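Local structure of steroid delta-isomerase (Pseudomonas aeruginosa, 3MSO) at residues Phe87-Met101 / Phe113-Leu126. The protein is probably a steroid delta-isomerase, with the SnoaL-like fold of the NTF2 superfamily. Numbering follows the deposited sequence.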
ATOM      1  N   PHE B  87      -0.523 -21.408   1.176  1.00 34.72           N
ATOM      2  CA  PHE B  87       0.697 -21.457   0.387  1.00 35.60           C
ATOM      3  C   PHE B  87       1.816 -20.601   0.945  1.00 43.09           C
ATOM      4  O   PHE B  87       1.579 -19.637   1.692  1.00 43.36           O
ATOM      5  CB  PHE B  87       0.432 -21.100  -1.104  1.00 37.79           C
ATOM      6  CG  PHE B  87      -0.017 -19.675  -1.386  1.00 38.92           C
ATOM      7  CD1 PHE B  87       0.911 -18.639  -1.495  1.00 40.54           C
ATOM      8  CD2 PHE B  87      -1.365 -19.377  -1.572  1.00 40.14           C
ATOM      9  CE1 PHE B  87       0.499 -17.332  -1.759  1.00 40.04           C
ATOM     10  CE2 PHE B  87      -1.778 -18.056  -1.829  1.00 42.29           C
ATOM     11  CZ  PHE B  87      -0.843 -17.045  -1.898  1.00 39.50           C
ATOM     12  N   SER B  88       3.042 -20.924   0.516  1.00 40.90           N
ATOM     13  CA  SER B  88       4.266 -20.166   0.733  1.00 41.44           C
ATOM     14  C   SER B  88       4.726 -19.785  -0.663  1.00 47.88           C
ATOM     15  O   SER B  88       4.427 -20.489  -1.622  1.00 46.95           O
ATOM     16  CB  SER B  88       5.323 -21.014   1.420  1.00 47.55           C
ATOM     17  OG  SER B  88       5.543 -22.224   0.716  1.00 59.84           O
ATOM     18  N   ALA B  89       5.403 -18.647  -0.792  1.00 49.31           N
ATOM     19  CA  ALA B  89       5.922 -18.114  -2.061  1.00 50.89           C
ATOM     20  C   ALA B  89       6.951 -17.026  -1.737  1.00 57.65           C
ATOM     21  O   ALA B  89       7.182 -16.718  -0.559  1.00 57.58           O
ATOM     22  CB  ALA B  89       4.774 -17.529  -2.905  1.00 50.39           C
ATOM     23  N   ARG B  90       7.598 -16.475  -2.773  1.00 55.15           N
ATOM     24  CA  ARG B  90       8.516 -15.351  -2.632  1.00 55.58           C
ATOM     25  C   ARG B  90       8.407 -14.396  -3.813  1.00 62.12           C
ATOM     26  O   ARG B  90       8.012 -14.805  -4.900  1.00 61.02           O
ATOM     27  CB  ARG B  90       9.972 -15.744  -2.254  1.00 54.05           C
ATOM     28  CG  ARG B  90      10.757 -16.532  -3.293  1.00 57.34           C
ATOM     29  CD  ARG B  90      12.264 -16.363  -3.122  1.00 58.64           C
ATOM     30  NE  ARG B  90      12.972 -16.443  -4.403  1.00 56.58           N
ATOM     31  N   VAL B  91       8.623 -13.107  -3.564  1.00 61.86           N
ATOM     32  CA  VAL B  91       8.590 -12.064  -4.587  1.00 63.54           C
ATOM     33  C   VAL B  91       9.927 -11.341  -4.397  1.00 73.20           C
ATOM     34  O   VAL B  91      10.074 -10.508  -3.497  1.00 73.47           O
ATOM     35  CB  VAL B  91       7.332 -11.157  -4.484  1.00 64.70           C
ATOM     36  CG1 VAL B  91       7.388 -10.032  -5.502  1.00 65.37           C
ATOM     37  CG2 VAL B  91       6.053 -11.969  -4.684  1.00 62.69           C
ATOM     38  N   GLY B  92      10.921 -11.778  -5.167  1.00 73.44           N
ATOM     39  CA  GLY B  92      12.295 -11.310  -5.043  1.00 75.83           C
ATOM     40  C   GLY B  92      12.873 -11.797  -3.725  1.00 79.72           C
ATOM     41  O   GLY B  92      12.939 -13.007  -3.473  1.00 78.93           O
ATOM     42  N   GLU B  93      13.220 -10.846  -2.850  1.00 76.40           N
ATOM     43  CA  GLU B  93      13.761 -11.077  -1.508  1.00 76.33           C
ATOM     44  C   GLU B  93      12.640 -11.342  -0.499  1.00 76.87           C
ATOM     45  O   GLU B  93      12.905 -11.872   0.586  1.00 76.35           O
ATOM     46  CB  GLU B  93      14.531  -9.834  -1.047  1.00 79.10           C
ATOM     47  N   ARG B  94      11.394 -10.936  -0.851  1.00 69.84           N
ATOM     48  CA  ARG B  94      10.249 -11.036   0.033  1.00 65.67           C
ATOM     49  C   ARG B  94       9.620 -12.385   0.126  1.00 66.15           C
ATOM     50  O   ARG B  94       8.962 -12.867  -0.795  1.00 65.14           O
ATOM     51  CB  ARG B  94       9.246  -9.894  -0.167  1.00 63.09           C
ATOM     52  CG  ARG B  94       9.439  -8.742   0.827  1.00 72.29           C
ATOM     53  CD  ARG B  94      10.852  -8.205   0.808  1.00 83.77           C
ATOM     54  NE  ARG B  94      11.100  -7.203   1.842  1.00 90.85           N
ATOM     55  CZ  ARG B  94      11.153  -5.900   1.618  1.00106.95           C
ATOM     56  NH1 ARG B  94      10.953  -5.422   0.394  1.00 92.04           N
ATOM     57  NH2 ARG B  94      11.403  -5.061   2.612  1.00 96.71           N
ATOM     58  N   GLU B  95       9.874 -13.000   1.263  1.00 60.90           N
ATOM     59  CA  GLU B  95       9.350 -14.292   1.639  1.00 58.77           C
ATOM     60  C   GLU B  95       7.885 -14.079   2.021  1.00 57.30           C
ATOM     61  O   GLU B  95       7.590 -13.151   2.758  1.00 57.76           O
ATOM     62  CB  GLU B  95      10.184 -14.816   2.825  1.00 61.28           C
ATOM     63  CG  GLU B  95      10.257 -16.323   2.913  1.00 69.26           C
ATOM     64  CD  GLU B  95      11.016 -16.972   1.779  1.00 83.31           C
ATOM     65  OE1 GLU B  95      12.267 -16.926   1.798  1.00 73.00           O
ATOM     66  OE2 GLU B  95      10.357 -17.529   0.872  1.00 84.19           O
ATOM     67  N   LEU B  96       6.952 -14.835   1.461  1.00 49.80           N
ATOM     68  CA  LEU B  96       5.565 -14.595   1.850  1.00 46.01           C
ATOM     69  C   LEU B  96       4.754 -15.854   2.158  1.00 48.93           C
ATOM     70  O   LEU B  96       5.145 -16.981   1.846  1.00 47.02           O
ATOM     71  CB  LEU B  96       4.817 -13.614   0.914  1.00 44.51           C
ATOM     72  CG  LEU B  96       4.541 -14.077  -0.513  1.00 49.32           C
ATOM     73  CD1 LEU B  96       3.248 -14.949  -0.624  1.00 48.10           C
ATOM     74  CD2 LEU B  96       4.446 -12.907  -1.440  1.00 51.65           C
ATOM     75  N   LYS B  97       3.591 -15.617   2.737  1.00 45.79           N
ATOM     76  CA  LYS B  97       2.646 -16.630   3.156  1.00 44.52           C
ATOM     77  C   LYS B  97       1.272 -16.177   2.691  1.00 46.23           C
ATOM     78  O   LYS B  97       0.989 -14.964   2.703  1.00 46.22           O
ATOM     79  CB  LYS B  97       2.702 -16.666   4.680  1.00 47.67           C
ATOM     80  CG  LYS B  97       2.372 -17.971   5.279  1.00 57.81           C
ATOM     81  CD  LYS B  97       3.330 -19.101   4.972  1.00 52.50           C
ATOM     82  CE  LYS B  97       2.472 -20.337   5.101  1.00 45.56           C
ATOM     83  NZ  LYS B  97       1.705 -20.341   6.395  1.00 48.11           N
ATOM     84  N   GLY B  98       0.454 -17.118   2.237  1.00 39.39           N
ATOM     85  CA  GLY B  98      -0.862 -16.759   1.729  1.00 37.63           C
ATOM     86  C   GLY B  98      -1.898 -17.852   1.703  1.00 41.88           C
ATOM     87  O   GLY B  98      -1.602 -19.010   2.007  1.00 41.27           O
ATOM     88  N   ILE B  99      -3.134 -17.472   1.316  1.00 38.39           N
ATOM     89  CA  ILE B  99      -4.264 -18.383   1.149  1.00 37.27           C
ATOM     90  C   ILE B  99      -5.050 -18.111  -0.125  1.00 42.76           C
ATOM     91  O   ILE B  99      -5.259 -16.967  -0.488  1.00 43.23           O
ATOM     92  CB  ILE B  99      -5.230 -18.462   2.378  1.00 39.91           C
ATOM     93  CG1 ILE B  99      -5.887 -17.104   2.718  1.00 41.59           C
ATOM     94  CG2 ILE B  99      -4.574 -19.110   3.585  1.00 40.02           C
ATOM     95  CD1 ILE B  99      -7.389 -17.202   3.178  1.00 49.18           C
ATOM     96  N   ASP B 100      -5.509 -19.176  -0.789  1.00 41.48           N
ATOM     97  CA  ASP B 100      -6.451 -19.100  -1.907  1.00 41.10           C
ATOM     98  C   ASP B 100      -7.726 -19.609  -1.236  1.00 42.86           C
ATOM     99  O   ASP B 100      -7.733 -20.758  -0.771  1.00 45.39           O
ATOM    100  CB  ASP B 100      -6.066 -20.047  -3.070  1.00 42.96           C
ATOM    101  CG  ASP B 100      -4.861 -19.608  -3.876  1.00 48.83           C
ATOM    102  OD1 ASP B 100      -4.704 -18.391  -4.087  1.00 52.57           O
ATOM    103  OD2 ASP B 100      -4.103 -20.491  -4.346  1.00 48.03           O
HETATM  104  N   MSE B 101      -8.736 -18.741  -1.059  1.00 34.55           N
HETATM  105  CA  MSE B 101     -10.012 -19.137  -0.460  1.00 33.47           C
HETATM  106  C   MSE B 101     -11.044 -19.200  -1.583  1.00 42.14           C
HETATM  107  O   MSE B 101     -11.548 -18.173  -2.029  1.00 45.50           O
HETATM  108  CB  MSE B 101     -10.438 -18.221   0.696  1.00 34.06           C
HETATM  109  CG  MSE B 101     -11.774 -18.641   1.350  1.00 38.18           C
HETATM  110 SE   MSE B 101     -11.880 -18.137   3.236  0.75 42.68          SE
HETATM  111  CE  MSE B 101     -11.574 -16.261   3.100  1.00 38.59           C
ATOM    112  N   PHE B 113     -13.076 -16.240  -5.655  1.00 45.43           N
ATOM    113  CA  PHE B 113     -11.684 -16.560  -5.437  1.00 43.60           C
ATOM    114  C   PHE B 113     -11.090 -15.381  -4.698  1.00 48.10           C
ATOM    115  O   PHE B 113     -10.891 -14.309  -5.281  1.00 48.71           O
ATOM    116  CB  PHE B 113     -10.968 -16.782  -6.767  1.00 46.10           C
ATOM    117  CG  PHE B 113      -9.702 -17.602  -6.676  1.00 47.18           C
ATOM    118  CD1 PHE B 113      -8.616 -17.160  -5.923  1.00 47.79           C
ATOM    119  CD2 PHE B 113      -9.564 -18.780  -7.404  1.00 49.25           C
ATOM    120  CE1 PHE B 113      -7.435 -17.901  -5.865  1.00 47.22           C
ATOM    121  CE2 PHE B 113      -8.380 -19.522  -7.342  1.00 50.59           C
ATOM    122  CZ  PHE B 113      -7.320 -19.069  -6.581  1.00 46.88           C
ATOM    123  N   GLU B 114     -10.826 -15.581  -3.399  1.00 42.98           N
ATOM    124  CA  GLU B 114     -10.295 -14.574  -2.490  1.00 41.08           C
ATOM    125  C   GLU B 114      -8.887 -14.931  -2.047  1.00 42.77           C
ATOM    126  O   GLU B 114      -8.650 -16.027  -1.542  1.00 42.29           O
ATOM    127  CB  GLU B 114     -11.245 -14.448  -1.313  1.00 42.16           C
ATOM    128  CG  GLU B 114     -10.949 -13.324  -0.353  1.00 49.14           C
ATOM    129  CD  GLU B 114     -12.014 -13.139   0.710  1.00 58.11           C
ATOM    130  OE1 GLU B 114     -13.003 -13.906   0.718  1.00 49.83           O
ATOM    131  OE2 GLU B 114     -11.843 -12.231   1.552  1.00 38.28           O
ATOM    132  N   VAL B 115      -7.944 -14.006  -2.260  1.00 39.34           N
ATOM    133  CA  VAL B 115      -6.539 -14.207  -1.881  1.00 38.50           C
ATOM    134  C   VAL B 115      -6.159 -13.260  -0.734  1.00 39.72           C
ATOM    135  O   VAL B 115      -6.592 -12.113  -0.723  1.00 39.76           O
ATOM    136  CB  VAL B 115      -5.592 -14.042  -3.112  1.00 43.26           C
ATOM    137  CG1 VAL B 115      -4.121 -14.232  -2.732  1.00 42.92           C
ATOM    138  CG2 VAL B 115      -5.978 -14.994  -4.239  1.00 43.59           C
HETATM  139  N   MSE B 116      -5.381 -13.761   0.242  1.00 33.70           N
HETATM  140  CA  MSE B 116      -4.795 -12.970   1.349  1.00 31.99           C
HETATM  141  C   MSE B 116      -3.306 -13.349   1.421  1.00 41.98           C
HETATM  142  O   MSE B 116      -2.934 -14.505   1.200  1.00 41.73           O
HETATM  143  CB  MSE B 116      -5.444 -13.239   2.705  1.00 31.65           C
HETATM  144  CG  MSE B 116      -6.945 -13.049   2.708  1.00 34.39           C
HETATM  145 SE   MSE B 116      -7.640 -13.057   4.502  0.75 35.53          SE
HETATM  146  CE  MSE B 116      -9.514 -13.251   4.034  1.00 31.37           C
ATOM    147  N   VAL B 117      -2.469 -12.365   1.696  1.00 41.27           N
ATOM    148  CA  VAL B 117      -1.026 -12.530   1.781  1.00 41.00           C
ATOM    149  C   VAL B 117      -0.555 -11.840   3.061  1.00 46.31           C
ATOM    150  O   VAL B 117      -1.182 -10.877   3.509  1.00 47.80           O
ATOM    151  CB  VAL B 117      -0.342 -12.008   0.463  1.00 43.42           C
ATOM    152  CG1 VAL B 117       1.125 -11.621   0.675  1.00 43.67           C
ATOM    153  CG2 VAL B 117      -0.470 -13.033  -0.674  1.00 42.10           C
ATOM    154  N   ARG B 118       0.493 -12.391   3.683  1.00 42.64           N
ATOM    155  CA  ARG B 118       1.182 -11.847   4.860  1.00 41.32           C
ATOM    156  C   ARG B 118       2.704 -12.133   4.721  1.00 45.88           C
ATOM    157  O   ARG B 118       3.057 -13.135   4.080  1.00 45.55           O
ATOM    158  CB  ARG B 118       0.599 -12.390   6.174  1.00 34.83           C
ATOM    159  CG  ARG B 118       0.779 -13.891   6.387  1.00 36.00           C
ATOM    160  CD  ARG B 118       0.571 -14.253   7.846  1.00 37.32           C
ATOM    161  NE  ARG B 118       1.678 -13.780   8.682  1.00 34.50           N
ATOM    162  CZ  ARG B 118       2.791 -14.469   8.894  1.00 42.66           C
ATOM    163  NH1 ARG B 118       2.949 -15.670   8.353  1.00 41.01           N
ATOM    164  NH2 ARG B 118       3.751 -13.969   9.657  1.00 33.05           N
ATOM    165  N   PRO B 119       3.619 -11.313   5.294  1.00 44.01           N
ATOM    166  CA  PRO B 119       3.394 -10.068   6.070  1.00 45.31           C
ATOM    167  C   PRO B 119       3.202  -8.857   5.160  1.00 51.28           C
ATOM    168  O   PRO B 119       3.182  -9.010   3.940  1.00 52.81           O
ATOM    169  CB  PRO B 119       4.670  -9.964   6.909  1.00 48.28           C
ATOM    170  CG  PRO B 119       5.735 -10.528   6.014  1.00 52.57           C
ATOM    171  CD  PRO B 119       5.062 -11.586   5.144  1.00 46.26           C
HETATM  172  N   MSE B 120       3.085  -7.667   5.732  1.00 48.22           N
HETATM  173  CA  MSE B 120       2.939  -6.426   4.975  1.00 48.39           C
HETATM  174  C   MSE B 120       3.961  -6.319   3.814  1.00 52.96           C
HETATM  175  O   MSE B 120       3.557  -6.066   2.683  1.00 52.91           O
HETATM  176  CB  MSE B 120       3.078  -5.229   5.927  1.00 52.19           C
HETATM  177  CG  MSE B 120       3.160  -3.894   5.203  1.00 60.54           C
HETATM  178 SE   MSE B 120       1.496  -3.466   4.325  0.75 68.37          SE
HETATM  179  CE  MSE B 120       0.779  -2.486   5.876  1.00 65.56           C
ATOM    180  N   SER B 121       5.267  -6.525   4.106  1.00 49.78           N
ATOM    181  CA  SER B 121       6.393  -6.477   3.155  1.00 49.93           C
ATOM    182  C   SER B 121       6.167  -7.369   1.930  1.00 52.53           C
ATOM    183  O   SER B 121       6.472  -6.945   0.808  1.00 53.15           O
ATOM    184  CB  SER B 121       7.702  -6.846   3.849  1.00 52.36           C
ATOM    185  OG  SER B 121       7.529  -7.923   4.758  1.00 59.97           O
ATOM    186  N   GLY B 122       5.621  -8.565   2.159  1.00 46.37           N
ATOM    187  CA  GLY B 122       5.301  -9.521   1.108  1.00 45.48           C
ATOM    188  C   GLY B 122       4.170  -9.023   0.232  1.00 49.57           C
ATOM    189  O   GLY B 122       4.265  -9.093  -0.999  1.00 48.81           O
ATOM    190  N   LEU B 123       3.092  -8.487   0.869  1.00 46.26           N
ATOM    191  CA  LEU B 123       1.926  -7.916   0.186  1.00 45.81           C
ATOM    192  C   LEU B 123       2.357  -6.735  -0.681  1.00 54.21           C
ATOM    193  O   LEU B 123       1.996  -6.694  -1.858  1.00 57.28           O
ATOM    194  CB  LEU B 123       0.855  -7.487   1.197  1.00 44.75           C
ATOM    195  CG  LEU B 123      -0.466  -6.922   0.645  1.00 47.97           C
ATOM    196  CD1 LEU B 123      -1.189  -7.924  -0.240  1.00 45.59           C
ATOM    197  CD2 LEU B 123      -1.387  -6.422   1.784  1.00 48.16           C
ATOM    198  N   GLN B 124       3.182  -5.822  -0.127  1.00 49.79           N
ATOM    199  CA  GLN B 124       3.720  -4.656  -0.839  1.00 50.46           C
ATOM    200  C   GLN B 124       4.446  -5.088  -2.135  1.00 56.79           C
ATOM    201  O   GLN B 124       4.167  -4.539  -3.206  1.00 57.25           O
ATOM    202  CB  GLN B 124       4.701  -3.879   0.049  1.00 52.32           C
ATOM    203  CG  GLN B 124       4.119  -3.138   1.244  1.00 58.93           C
ATOM    204  CD  GLN B 124       5.217  -2.423   2.009  1.00 87.67           C
ATOM    205  OE1 GLN B 124       5.175  -2.231   3.231  1.00 77.18           O
ATOM    206  NE2 GLN B 124       6.250  -2.027   1.305  1.00 96.97           N
ATOM    207  N   ALA B 125       5.367  -6.087  -2.020  1.00 53.40           N
ATOM    208  CA  ALA B 125       6.141  -6.656  -3.124  1.00 53.93           C
ATOM    209  C   ALA B 125       5.200  -7.255  -4.176  1.00 56.01           C
ATOM    210  O   ALA B 125       5.349  -6.919  -5.347  1.00 57.57           O
ATOM    211  CB  ALA B 125       7.111  -7.709  -2.600  1.00 55.23           C
ATOM    212  N   LEU B 126       4.199  -8.071  -3.756  1.00 47.92           N
ATOM    213  CA  LEU B 126       3.196  -8.654  -4.645  1.00 46.75           C
ATOM    214  C   LEU B 126       2.458  -7.597  -5.463  1.00 52.72           C
ATOM    215  O   LEU B 126       2.494  -7.685  -6.702  1.00 55.78           O
ATOM    216  CB  LEU B 126       2.192  -9.550  -3.884  1.00 44.47           C
ATOM    217  CG  LEU B 126       1.022 -10.130  -4.714  1.00 46.34           C
ATOM    218  CD1 LEU B 126       1.509 -11.090  -5.806  1.00 46.49           C
ATOM    219  CD2 LEU B 126       0.019 -10.804  -3.811  1.00 45.84           C
TER
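Lys-97 with Arg-118, Ile-99 with Met-116 and Met-101 with Glu-114 are the hydrogen-bonded pairs, two backbone bonds each, of an antiparallel hairpin in an NTF2-like curved sheet. After Arg-118 the second strand turns through the cis peptide bond before Pro-119, the N-cap residue, into helix 120-126, which lies at 101° to strand 94-101. Leu-96 illustrates how one residue serves both strand and helix. Its CB lies 3.7 Å from the carbonyl O of Arg-118 and also faces the CA of Gly-122, where the helix has no side chain to hold the strand off. CG sits between the backbone N and the carbonyl carbon (chi1 67°), which carries the two methyls over to Val-117: CD1 reaches both of its branches, while CD2 lies 4.1 Å from Val-117 CG1 and 3.8 Å from the O of Gly-122. At the type II' turn between strands 87-91 and 94-101, Val-91 CG1 packs on Ala-125 CB at 3.7 Å. Arg-94 CG lies against the carbonyl O of Ser-121, and Ser-121 CB sits over one face of the guanidinium, whose NH2 pairs with Glu-93 of the third subunit. The sheet face bearing Ile-99 and Met-116 is turned to the second subunit. There Lys-97 and Arg-118 run side by side, Lys-97 CB 3.8 Å from Arg-118 CG. Beyond the hairpin, Lys-97 NZ bridges to Glu-86, Arg-118 NE bonds to Ser-42 O of the second subunit, and both side chains reach Glu-114 of that subunit, whose carboxylate probably offsets the two positive charges. Met-101 CE meets Met-116 CE at 3.8 Å. On the other face Phe-87 CZ touches Val-117 CG2, and Asp-100, hydrogen-bonded through OD2 to Tyr-71, crosses Phe-113. The carboxylate is turned 65° from the ring, and OD1 lies in the ring plane at its edge, 3.3 Å from Phe-113 CE1.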